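Local coordinates for putative uncharacterized protein (Mycobacterium avium, PDB 2Z6V), which probably transfers a sulfuryl group from 3'-phosphoadenosine 5'-phosphosulfate to an acceptor not yet established, as sulfotransferases do, at residues 119-124 and 337-342; 131-136 and 147-152; 257-262 and 266-271; 346-351 and 356-361. All coordinates share one frame; numbering follows the deposited sequence.

Overall arrangement
The four contacts are arranged on and around one five-stranded parallel sheet. Contacts 1 and 3 are buried and purely apolar across their segments: contact 1 joins two helices, contact 3 a helix to the strand that follows it. Contact 2, at edge strand 132-134, is only partly buried and mixes leucine packing with a guanidinium group. Contact 4 lies at the surface, its centre about 25 Å from that of the chain, and combines a backbone hydrogen bond with an aromatic face. I122 and M339 of contact 1 pack on helix 343-353 of contact 4, and E338 OE1 bridges to R349 NH1 at 2.9 Å. Contacts 2 and 4 are tied by a salt bridge between R132 NH2 and E356 OE1, 2.6 Å long.

Contact 1 of 4, residues 119-124 and 337-342; sequences TTVISY and HEMMRD. With SO4 (sulfate ion), chain B.
M339 carries this contact with a single methyl: its CE lies 3.9 Å from CB of I122 and 4.1 Å from CG1 of V121. The meeting joins helix 120-126, which follows the P-loop-like turn expected to hold the 5'-phosphosulfate end of the donor in sulfotransferases, to the short helix 336-341 that follows the edge strand 331-335. No hydrogen bond crosses between the segments, so the link is apolar packing alone. The backbones stay well apart, V121 CA and M339 CA being 7.8 Å from each other, and the methionine spans the gap. Its chain is bent at chi2 (57°) and again at chi3, the two bends together setting the methyl against the neighbouring helix. V121 answers with the branch that stands anti to its own nitrogen (chi1 171°), while I122 offers the root of its side chain. The outer part of I122 is left for other neighbours: M334 of strand 331-335, I269 of strand 267-272, and M347 and I350 of helix 343-353. M339 likewise rests on M334 and V346, so M334 is shared by M339 and I122.

Farther out, the start of helix 120-126 faces a sulfate ion, probably from the crystallisation liquor, which may mark the site of a donor phosphate or sulfate. G118 N also binds this ion, and K248 NZ is hydrogen-bonded to T119 OG1. T119 N reaches sulfate O4 at 2.7 Å, a weak bond because its angle is 124°. T120 N meets the same oxygen, O4, at 3.2 Å.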
# COMPACT_ATOMS: atom_id res chain seq x y z
N THR A 119 -7.65 -1.63 -8.74
CA THR A 119 -6.98 -0.47 -9.33
C THR A 119 -5.69 -0.78 -10.06
O THR A 119 -5.14 0.08 -10.75
CB THR A 119 -6.66 0.57 -8.23
OG1 THR A 119 -5.61 0.07 -7.38
CG2 THR A 119 -7.90 0.84 -7.38
N THR A 120 -5.20 -2.00 -9.91
CA THR A 120 -3.96 -2.41 -10.55
C THR A 120 -3.71 -1.81 -11.95
O THR A 120 -2.66 -1.21 -12.18
CB THR A 120 -3.86 -3.95 -10.64
OG1 THR A 120 -2.73 -4.31 -11.43
CG2 THR A 120 -5.14 -4.54 -11.25
N VAL A 121 -4.67 -1.95 -12.86
CA VAL A 121 -4.51 -1.42 -14.22
C VAL A 121 -4.08 0.04 -14.33
O VAL A 121 -3.13 0.36 -15.05
CB VAL A 121 -5.80 -1.58 -15.07
CG1 VAL A 121 -5.65 -0.83 -16.38
CG2 VAL A 121 -6.07 -3.05 -15.37
N ILE A 122 -4.77 0.93 -13.63
CA ILE A 122 -4.41 2.34 -13.71
C ILE A 122 -3.00 2.62 -13.22
O ILE A 122 -2.31 3.45 -13.81
CB ILE A 122 -5.37 3.25 -12.93
CG1 ILE A 122 -5.09 4.71 -13.32
CG2 ILE A 122 -5.18 3.06 -11.42
CD1 ILE A 122 -5.78 5.71 -12.46
N SER A 123 -2.57 1.95 -12.16
CA SER A 123 -1.22 2.16 -11.64
C SER A 123 -0.21 1.91 -12.75
O SER A 123 0.71 2.70 -12.92
CB SER A 123 -0.90 1.23 -10.46
OG SER A 123 -1.49 1.68 -9.26
N TYR A 124 -0.39 0.82 -13.49
CA TYR A 124 0.52 0.48 -14.58
C TYR A 124 0.40 1.40 -15.78
O TYR A 124 1.39 1.69 -16.44
CB TYR A 124 0.32 -0.98 -15.04
CG TYR A 124 0.88 -2.00 -14.08
CD1 TYR A 124 0.17 -2.40 -12.95
CD2 TYR A 124 2.17 -2.53 -14.27
CE1 TYR A 124 0.71 -3.28 -12.03
CE2 TYR A 124 2.72 -3.41 -13.35
CZ TYR A 124 1.99 -3.78 -12.23
OH TYR A 124 2.54 -4.60 -11.27
N HIS A 337 -16.05 -0.72 -12.62
CA HIS A 337 -16.79 -1.11 -13.80
C HIS A 337 -16.38 -0.34 -15.05
O HIS A 337 -16.48 -0.85 -16.15
CB HIS A 337 -18.30 -1.00 -13.57
CG HIS A 337 -18.80 0.38 -13.30
ND1 HIS A 337 -18.98 0.88 -12.03
CD2 HIS A 337 -19.19 1.37 -14.15
CE1 HIS A 337 -19.48 2.10 -12.10
NE2 HIS A 337 -19.61 2.42 -13.37
N GLU A 338 -15.90 0.89 -14.88
CA GLU A 338 -15.47 1.70 -16.02
C GLU A 338 -14.07 1.29 -16.43
O GLU A 338 -13.71 1.34 -17.61
CB GLU A 338 -15.50 3.19 -15.68
CG GLU A 338 -16.84 3.87 -15.95
CD GLU A 338 -16.84 5.35 -15.58
OE1 GLU A 338 -15.85 6.05 -15.89
OE2 GLU A 338 -17.85 5.82 -15.00
N MET A 339 -13.28 0.88 -15.45
CA MET A 339 -11.91 0.47 -15.69
C MET A 339 -11.87 -0.86 -16.47
O MET A 339 -10.90 -1.14 -17.18
CB MET A 339 -11.19 0.31 -14.35
CG MET A 339 -9.76 0.78 -14.35
SD MET A 339 -9.60 2.51 -14.85
CE MET A 339 -8.01 2.49 -15.71
N MET A 340 -12.93 -1.66 -16.34
CA MET A 340 -13.02 -2.94 -17.04
C MET A 340 -13.53 -2.79 -18.47
O MET A 340 -12.96 -3.37 -19.40
CB MET A 340 -13.95 -3.89 -16.28
CG MET A 340 -13.49 -4.28 -14.88
SD MET A 340 -11.90 -5.13 -14.87
CE MET A 340 -10.78 -3.76 -14.40
N ARG A 341 -14.60 -2.03 -18.64
CA ARG A 341 -15.20 -1.81 -19.95
C ARG A 341 -14.39 -0.93 -20.88
O ARG A 341 -14.41 -1.12 -22.10
CB ARG A 341 -16.61 -1.23 -19.80
CG ARG A 341 -17.62 -2.20 -19.20
CD ARG A 341 -19.01 -1.59 -19.12
NE ARG A 341 -20.03 -2.58 -18.77
CZ ARG A 341 -20.08 -3.23 -17.61
NH1 ARG A 341 -19.17 -2.99 -16.67
NH2 ARG A 341 -21.03 -4.13 -17.39
N ASP A 342 -13.67 0.04 -20.34
CA ASP A 342 -12.88 0.92 -21.19
C ASP A 342 -11.89 1.77 -20.40
O ASP A 342 -12.15 2.94 -20.10
CB ASP A 342 -13.81 1.80 -22.02
CG ASP A 342 -13.08 2.55 -23.11
OD1 ASP A 342 -11.91 2.21 -23.39
OD2 ASP A 342 -13.69 3.48 -23.70
S SO4 B . -6.36 -3.96 -5.88
O1 SO4 B . -7.53 -4.87 -5.94
O2 SO4 B . -6.58 -2.92 -4.85
O3 SO4 B . -5.16 -4.75 -5.54
O4 SO4 B . -6.16 -3.32 -7.19

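Contact 2 of 4, residues 131-136 and 147-152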
# COMPACT_ATOMS: atom_id res chain seq x y z
N ALA A 131 7.09 10.90 -18.27
CA ALA A 131 7.25 12.13 -17.48
C ALA A 131 6.76 11.92 -16.05
O ALA A 131 6.93 12.77 -15.17
CB ALA A 131 6.49 13.27 -18.12
N ARG A 132 6.14 10.77 -15.82
CA ARG A 132 5.60 10.44 -14.52
C ARG A 132 6.46 9.39 -13.79
O ARG A 132 6.96 8.45 -14.41
CB ARG A 132 4.17 9.93 -14.70
CG ARG A 132 3.27 10.24 -13.54
CD ARG A 132 1.84 9.91 -13.91
NE ARG A 132 1.22 10.94 -14.74
CZ ARG A 132 1.05 12.20 -14.34
NH1 ARG A 132 1.47 12.58 -13.14
NH2 ARG A 132 0.43 13.06 -15.13
N ARG A 133 6.66 9.59 -12.49
CA ARG A 133 7.44 8.64 -11.70
C ARG A 133 6.47 7.84 -10.84
O ARG A 133 5.44 8.36 -10.40
CB ARG A 133 8.43 9.35 -10.77
CG ARG A 133 9.65 9.96 -11.46
CD ARG A 133 10.52 8.93 -12.19
NE ARG A 133 10.59 9.27 -13.60
CZ ARG A 133 10.18 8.48 -14.59
NH1 ARG A 133 9.68 7.29 -14.33
NH2 ARG A 133 10.25 8.91 -15.84
N SER A 134 6.81 6.58 -10.62
CA SER A 134 6.01 5.69 -9.79
C SER A 134 6.93 5.06 -8.75
O SER A 134 8.14 5.00 -8.95
CB SER A 134 5.37 4.60 -10.65
OG SER A 134 4.41 5.14 -11.55
N LEU A 135 6.36 4.62 -7.63
CA LEU A 135 7.14 3.98 -6.58
C LEU A 135 7.23 2.51 -6.97
O LEU A 135 6.22 1.82 -7.05
CB LEU A 135 6.43 4.12 -5.23
CG LEU A 135 7.07 3.52 -3.96
CD1 LEU A 135 8.32 4.29 -3.60
CD2 LEU A 135 6.07 3.58 -2.80
N LEU A 136 8.43 2.04 -7.24
CA LEU A 136 8.61 0.65 -7.63
C LEU A 136 8.92 -0.19 -6.41
O LEU A 136 9.57 0.29 -5.48
CB LEU A 136 9.72 0.54 -8.68
CG LEU A 136 9.54 1.57 -9.80
CD1 LEU A 136 10.65 1.40 -10.82
CD2 LEU A 136 8.16 1.40 -10.46
N ALA A 147 18.48 5.37 -7.91
CA ALA A 147 18.93 5.13 -9.27
C ALA A 147 18.47 6.19 -10.25
O ALA A 147 17.52 6.93 -9.98
CB ALA A 147 18.45 3.76 -9.75
N SER A 148 19.15 6.26 -11.38
CA SER A 148 18.80 7.20 -12.43
C SER A 148 17.52 6.73 -13.13
O SER A 148 17.12 5.56 -13.02
CB SER A 148 19.93 7.26 -13.46
OG SER A 148 20.09 6.01 -14.08
N THR A 149 16.88 7.65 -13.84
CA THR A 149 15.65 7.35 -14.57
C THR A 149 15.86 6.17 -15.54
O THR A 149 15.09 5.21 -15.55
CB THR A 149 15.18 8.58 -15.38
OG1 THR A 149 15.06 9.70 -14.50
CG2 THR A 149 13.83 8.32 -16.03
N GLU A 150 16.92 6.26 -16.34
CA GLU A 150 17.23 5.22 -17.32
C GLU A 150 17.37 3.80 -16.75
O GLU A 150 17.19 2.83 -17.48
CB GLU A 150 18.52 5.56 -18.08
CG GLU A 150 18.51 6.89 -18.82
CD GLU A 150 18.55 8.11 -17.89
OE1 GLU A 150 19.41 8.16 -16.98
OE2 GLU A 150 17.72 9.03 -18.09
N THR A 151 17.70 3.69 -15.47
CA THR A 151 17.90 2.38 -14.86
C THR A 151 16.88 1.96 -13.79
O THR A 151 17.09 1.00 -13.06
CB THR A 151 19.33 2.30 -14.24
OG1 THR A 151 19.47 3.29 -13.22
CG2 THR A 151 20.39 2.56 -15.31
N LEU A 152 15.75 2.66 -13.72
CA LEU A 152 14.74 2.31 -12.73
C LEU A 152 14.29 0.85 -12.84
O LEU A 152 13.80 0.27 -11.87
CB LEU A 152 13.53 3.24 -12.84
CG LEU A 152 13.80 4.71 -12.51
CD1 LEU A 152 12.51 5.50 -12.67
CD2 LEU A 152 14.33 4.84 -11.08
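L136 and L152 make the tight part of this contact, between edge strand 132-134 of the parallel sheet, with the residues following it, and the loop that leads on to helix 156-166. Both residues are buried and their CB atoms point toward the opposing segment. CD1 of L136 lies 4.0 Å from CB of L152 and 3.5 Å from its carbonyl O, and the two side chains run nearly perpendicular. The polar need of that carbonyl is met by W138 NE1, which is hydrogen-bonded to it.

The other half, round R133 and T149, is partly exposed, its contacts being few though no longer. Here the arginine chain bends at chi2 (-61°) and again at chi3, which brings its head back over the loop. T149 CG2 sits 3.5 Å above one face of the guanidinium, displaced toward the rim, with NH2 of R133 as its nearest atom at 3.6 Å. CD1 of L152 approaches the same group obliquely, 3.7 Å from R133 NH1, and so connects the two halves. No hydrogen bond joins the segments; R133 NE is instead bound to P242 O, which anchors the group at NE.

E150, next to T149, is exposed. Two overlapping turns shape this region, T151 N bonding to S148 O and L152 N to T149 O, and the hydroxyls S148 OG and T151 OG1 are hydrogen-bonded at 2.9 Å.

Contact 3 of 4, residues 257-262 and 266-271; sequences EALLKV and ARLIWA
L259 pushes one methyl, CD2, into a shallow hollow at the start of the strand that follows its helix. One wall of the hollow is the CB of A266, just before the strand and 4.0 Å from that methyl, and the other is CD2 of L268, 4.2 Å away. In L259 the CG is anti to the backbone nitrogen (chi1 -178°), which sends the fork toward the strand; CD1 continues the line of the chain, and CD2, the branch turned off it, makes the contact. L259 and L268 point in contrary senses, side by side near their ends and not along their whole length.

The complementary bump is the fork of L268. Its two methyls separate: CD2 borders L259, while CD1 turns to L260 and stands 4.4 Å from CD2 of that residue. The strand leucine therefore faces the notch between two successive helix leucines. The contact with L260 is the slacker one, since the CB of that residue does not point straight at the strand and it is the methyl CD2 that leans in. A266 adds no more than a methyl at the strand's entry, yet its CA comes within 7.0 Å of that of L260, the closest backbone approach.

On the other face of the strand I269 packs on L109 and V111. Around the hollow, Y227 and H252 touch L259, and L112 of the central strand touches L268.

Helix 256-262 is the connection between parallel strands 244-248 and 267-272, with strand 109-113 lying between them in the sheet: a beta-alpha-beta crossover of the 2-3-1-4-5 fold that sulfotransferases share with nucleotide kinases.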
# COMPACT_ATOMS: atom_id res chain seq x y z
N GLU A 257 -6.53 13.11 6.10
CA GLU A 257 -6.26 14.38 6.75
C GLU A 257 -4.76 14.67 6.88
O GLU A 257 -4.32 15.80 6.66
CB GLU A 257 -6.92 14.43 8.13
CG GLU A 257 -8.45 14.56 8.11
CD GLU A 257 -8.96 15.56 7.07
OE1 GLU A 257 -8.22 16.52 6.75
OE2 GLU A 257 -10.10 15.41 6.59
N ALA A 258 -3.97 13.66 7.24
CA ALA A 258 -2.53 13.86 7.38
C ALA A 258 -1.88 14.02 6.01
O ALA A 258 -0.93 14.78 5.83
CB ALA A 258 -1.90 12.69 8.13
N LEU A 259 -2.41 13.28 5.03
CA LEU A 259 -1.92 13.36 3.66
C LEU A 259 -2.03 14.81 3.17
O LEU A 259 -1.04 15.41 2.75
CB LEU A 259 -2.75 12.42 2.77
CG LEU A 259 -2.42 12.25 1.28
CD1 LEU A 259 -3.21 11.08 0.72
CD2 LEU A 259 -2.76 13.51 0.51
N LEU A 260 -3.24 15.37 3.26
CA LEU A 260 -3.48 16.75 2.82
C LEU A 260 -2.55 17.75 3.49
O LEU A 260 -2.13 18.74 2.87
CB LEU A 260 -4.93 17.13 3.08
CG LEU A 260 -5.87 16.47 2.07
CD1 LEU A 260 -7.32 16.73 2.44
CD2 LEU A 260 -5.55 17.00 0.68
N LYS A 261 -2.24 17.48 4.75
CA LYS A 261 -1.35 18.34 5.51
C LYS A 261 0.03 18.40 4.83
O LYS A 261 0.58 19.48 4.65
CB LYS A 261 -1.20 17.78 6.93
CG LYS A 261 -0.93 18.81 7.99
CD LYS A 261 -2.23 19.41 8.48
CE LYS A 261 -3.07 18.37 9.21
NZ LYS A 261 -4.32 18.96 9.77
N VAL A 262 0.56 17.24 4.45
CA VAL A 262 1.88 17.13 3.81
C VAL A 262 1.88 17.37 2.29
O VAL A 262 2.85 17.91 1.74
CB VAL A 262 2.50 15.75 4.10
CG1 VAL A 262 3.76 15.53 3.27
CG2 VAL A 262 2.81 15.65 5.59
N ALA A 266 -2.15 17.77 -3.59
CA ALA A 266 -2.41 16.44 -4.13
C ALA A 266 -3.66 16.30 -5.00
O ALA A 266 -4.74 16.77 -4.64
CB ALA A 266 -2.48 15.43 -3.00
N ARG A 267 -3.50 15.66 -6.14
CA ARG A 267 -4.62 15.41 -7.04
C ARG A 267 -5.10 14.00 -6.66
O ARG A 267 -4.46 13.00 -6.98
CB ARG A 267 -4.14 15.50 -8.48
CG ARG A 267 -3.74 16.91 -8.82
CD ARG A 267 -3.30 17.07 -10.25
NE ARG A 267 -2.00 16.45 -10.50
CZ ARG A 267 -1.30 16.65 -11.61
NH1 ARG A 267 -1.78 17.45 -12.56
NH2 ARG A 267 -0.12 16.06 -11.77
N LEU A 268 -6.22 13.96 -5.96
CA LEU A 268 -6.79 12.73 -5.45
C LEU A 268 -7.71 11.92 -6.36
O LEU A 268 -8.79 12.37 -6.76
CB LEU A 268 -7.54 13.06 -4.15
CG LEU A 268 -6.76 13.90 -3.13
CD1 LEU A 268 -7.71 14.35 -2.02
CD2 LEU A 268 -5.60 13.10 -2.55
N ILE A 269 -7.26 10.72 -6.70
CA ILE A 269 -8.05 9.82 -7.52
C ILE A 269 -8.69 8.83 -6.56
O ILE A 269 -8.00 8.02 -5.96
CB ILE A 269 -7.17 9.02 -8.51
CG1 ILE A 269 -6.47 9.97 -9.48
CG2 ILE A 269 -8.04 8.03 -9.28
CD1 ILE A 269 -5.55 9.27 -10.43
N TRP A 270 -10.00 8.92 -6.40
CA TRP A 270 -10.73 8.02 -5.51
C TRP A 270 -11.17 6.81 -6.34
O TRP A 270 -11.90 6.95 -7.33
CB TRP A 270 -11.95 8.76 -4.95
CG TRP A 270 -12.62 8.09 -3.79
CD1 TRP A 270 -12.64 6.76 -3.50
CD2 TRP A 270 -13.44 8.72 -2.79
NE1 TRP A 270 -13.42 6.52 -2.39
CE2 TRP A 270 -13.93 7.71 -1.94
CE3 TRP A 270 -13.82 10.05 -2.55
CZ2 TRP A 270 -14.77 7.98 -0.85
CZ3 TRP A 270 -14.66 10.33 -1.46
CH2 TRP A 270 -15.12 9.29 -0.63
N ALA A 271 -10.71 5.62 -5.95
CA ALA A 271 -11.05 4.38 -6.66
C ALA A 271 -12.29 3.74 -6.04
O ALA A 271 -12.35 3.53 -4.84
CB ALA A 271 -9.88 3.41 -6.61

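Contact 4 of 4, residues 346-351 and 356-361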
# COMPACT_ATOMS: atom_id res chain seq x y z
N VAL A 346 -11.03 6.18 -19.39
CA VAL A 346 -10.77 6.72 -18.06
C VAL A 346 -9.47 7.53 -18.05
O VAL A 346 -9.42 8.61 -17.47
CB VAL A 346 -10.65 5.61 -17.00
CG1 VAL A 346 -10.29 6.22 -15.66
CG2 VAL A 346 -11.97 4.85 -16.89
N MET A 347 -8.43 7.02 -18.71
CA MET A 347 -7.15 7.71 -18.74
C MET A 347 -7.24 9.10 -19.35
O MET A 347 -6.74 10.07 -18.78
CB MET A 347 -6.12 6.87 -19.50
CG MET A 347 -5.89 5.46 -18.92
SD MET A 347 -5.55 5.41 -17.12
CE MET A 347 -3.99 6.29 -17.03
N ARG A 348 -7.88 9.20 -20.51
CA ARG A 348 -8.02 10.49 -21.17
C ARG A 348 -8.73 11.48 -20.26
O ARG A 348 -8.34 12.65 -20.18
CB ARG A 348 -8.79 10.35 -22.49
CG ARG A 348 -8.15 9.38 -23.45
CD ARG A 348 -8.65 9.51 -24.88
NE ARG A 348 -8.21 8.36 -25.65
CZ ARG A 348 -8.86 7.20 -25.69
NH1 ARG A 348 -10.00 7.06 -25.01
NH2 ARG A 348 -8.34 6.17 -26.35
N ARG A 349 -9.76 11.01 -19.58
CA ARG A 349 -10.51 11.86 -18.67
C ARG A 349 -9.69 12.23 -17.44
O ARG A 349 -9.86 13.32 -16.89
CB ARG A 349 -11.81 11.17 -18.26
CG ARG A 349 -12.86 11.20 -19.36
CD ARG A 349 -13.81 10.03 -19.24
NE ARG A 349 -14.48 10.04 -17.96
CZ ARG A 349 -14.80 8.94 -17.29
NH1 ARG A 349 -14.50 7.75 -17.78
NH2 ARG A 349 -15.43 9.04 -16.12
N ILE A 350 -8.81 11.33 -17.02
CA ILE A 350 -7.96 11.61 -15.87
C ILE A 350 -7.01 12.71 -16.30
O ILE A 350 -6.81 13.69 -15.58
CB ILE A 350 -7.13 10.38 -15.45
CG1 ILE A 350 -8.00 9.45 -14.59
CG2 ILE A 350 -5.87 10.81 -14.70
CD1 ILE A 350 -7.34 8.13 -14.27
N TYR A 351 -6.42 12.56 -17.49
CA TYR A 351 -5.50 13.57 -17.98
C TYR A 351 -6.18 14.92 -18.19
O TYR A 351 -5.58 15.97 -17.89
CB TYR A 351 -4.83 13.09 -19.28
CG TYR A 351 -3.58 12.27 -19.05
CD1 TYR A 351 -3.64 11.01 -18.44
CD2 TYR A 351 -2.33 12.74 -19.43
CE1 TYR A 351 -2.49 10.25 -18.22
CE2 TYR A 351 -1.17 11.99 -19.22
CZ TYR A 351 -1.26 10.75 -18.61
OH TYR A 351 -0.12 10.01 -18.38
N GLU A 356 -3.47 17.77 -18.08
CA GLU A 356 -2.15 17.42 -18.59
C GLU A 356 -2.33 16.72 -19.93
O GLU A 356 -3.29 15.96 -20.13
CB GLU A 356 -1.43 16.49 -17.60
CG GLU A 356 -1.02 17.17 -16.30
CD GLU A 356 -0.29 16.24 -15.34
OE1 GLU A 356 -0.90 15.26 -14.88
OE2 GLU A 356 0.90 16.50 -15.06
N PRO A 357 -1.44 17.00 -20.89
CA PRO A 357 -1.56 16.37 -22.20
C PRO A 357 -1.17 14.89 -22.21
O PRO A 357 -0.18 14.48 -21.59
CB PRO A 357 -0.65 17.22 -23.09
CG PRO A 357 0.40 17.68 -22.14
CD PRO A 357 -0.41 18.06 -20.91
N LEU A 358 -1.99 14.11 -22.90
CA LEU A 358 -1.76 12.68 -23.05
C LEU A 358 -1.15 12.57 -24.44
O LEU A 358 -1.87 12.55 -25.43
CB LEU A 358 -3.09 11.92 -22.99
CG LEU A 358 -3.02 10.40 -23.11
CD1 LEU A 358 -2.28 9.82 -21.90
CD2 LEU A 358 -4.42 9.83 -23.19
N THR A 359 0.17 12.53 -24.51
CA THR A 359 0.85 12.43 -25.79
C THR A 359 0.49 11.14 -26.51
O THR A 359 0.00 10.18 -25.89
CB THR A 359 2.38 12.50 -25.63
OG1 THR A 359 2.82 11.37 -24.86
CG2 THR A 359 2.78 13.78 -24.95
N ALA A 360 0.73 11.12 -27.81
CA ALA A 360 0.43 9.96 -28.64
C ALA A 360 1.34 8.81 -28.25
O ALA A 360 0.92 7.67 -28.19
CB ALA A 360 0.62 10.30 -30.10
N GLU A 361 2.60 9.13 -27.98
CA GLU A 361 3.57 8.11 -27.60
C GLU A 361 3.09 7.38 -26.34
O GLU A 361 3.11 6.15 -26.28
CB GLU A 361 4.94 8.74 -27.35
CG GLU A 361 5.50 9.52 -28.55
CD GLU A 361 4.60 10.68 -28.98
OE1 GLU A 361 4.30 11.57 -28.14
OE2 GLU A 361 4.19 10.72 -30.16
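Y351 turns the face of its ring to L358. The CD1 methyl stands 3.5 Å from the ring centroid and only 9° from the ring normal, a CH-pi contact placed almost over the centre. L358 reaches it because its CG is anti to the backbone nitrogen (chi1 -179°), directing the fork at the helix; the other methyl, CD2, meets CG of R348 at 3.8 Å. Ring and leucine chain cross at about a right angle. The ring's edge is occupied by backbone: E356 O lies in its plane, 3.4 Å from CD2 of Y351, and P357 O is 3.5 Å from that same ring carbon.

These contacts close the turn between helix 343-353 and helix 360-371, with T359 as N-cap of the second helix and its side chain capping a backbone nitrogen beyond E361. The turn is pinned by E356 N bonding to Y351 O at 2.8 Å and 167°.

Polar ends look elsewhere. R348 NE pairs with E363 and E356 with R132, while Y351 OH, across the ring from CB, is hydrogen-bonded to D129 OD2.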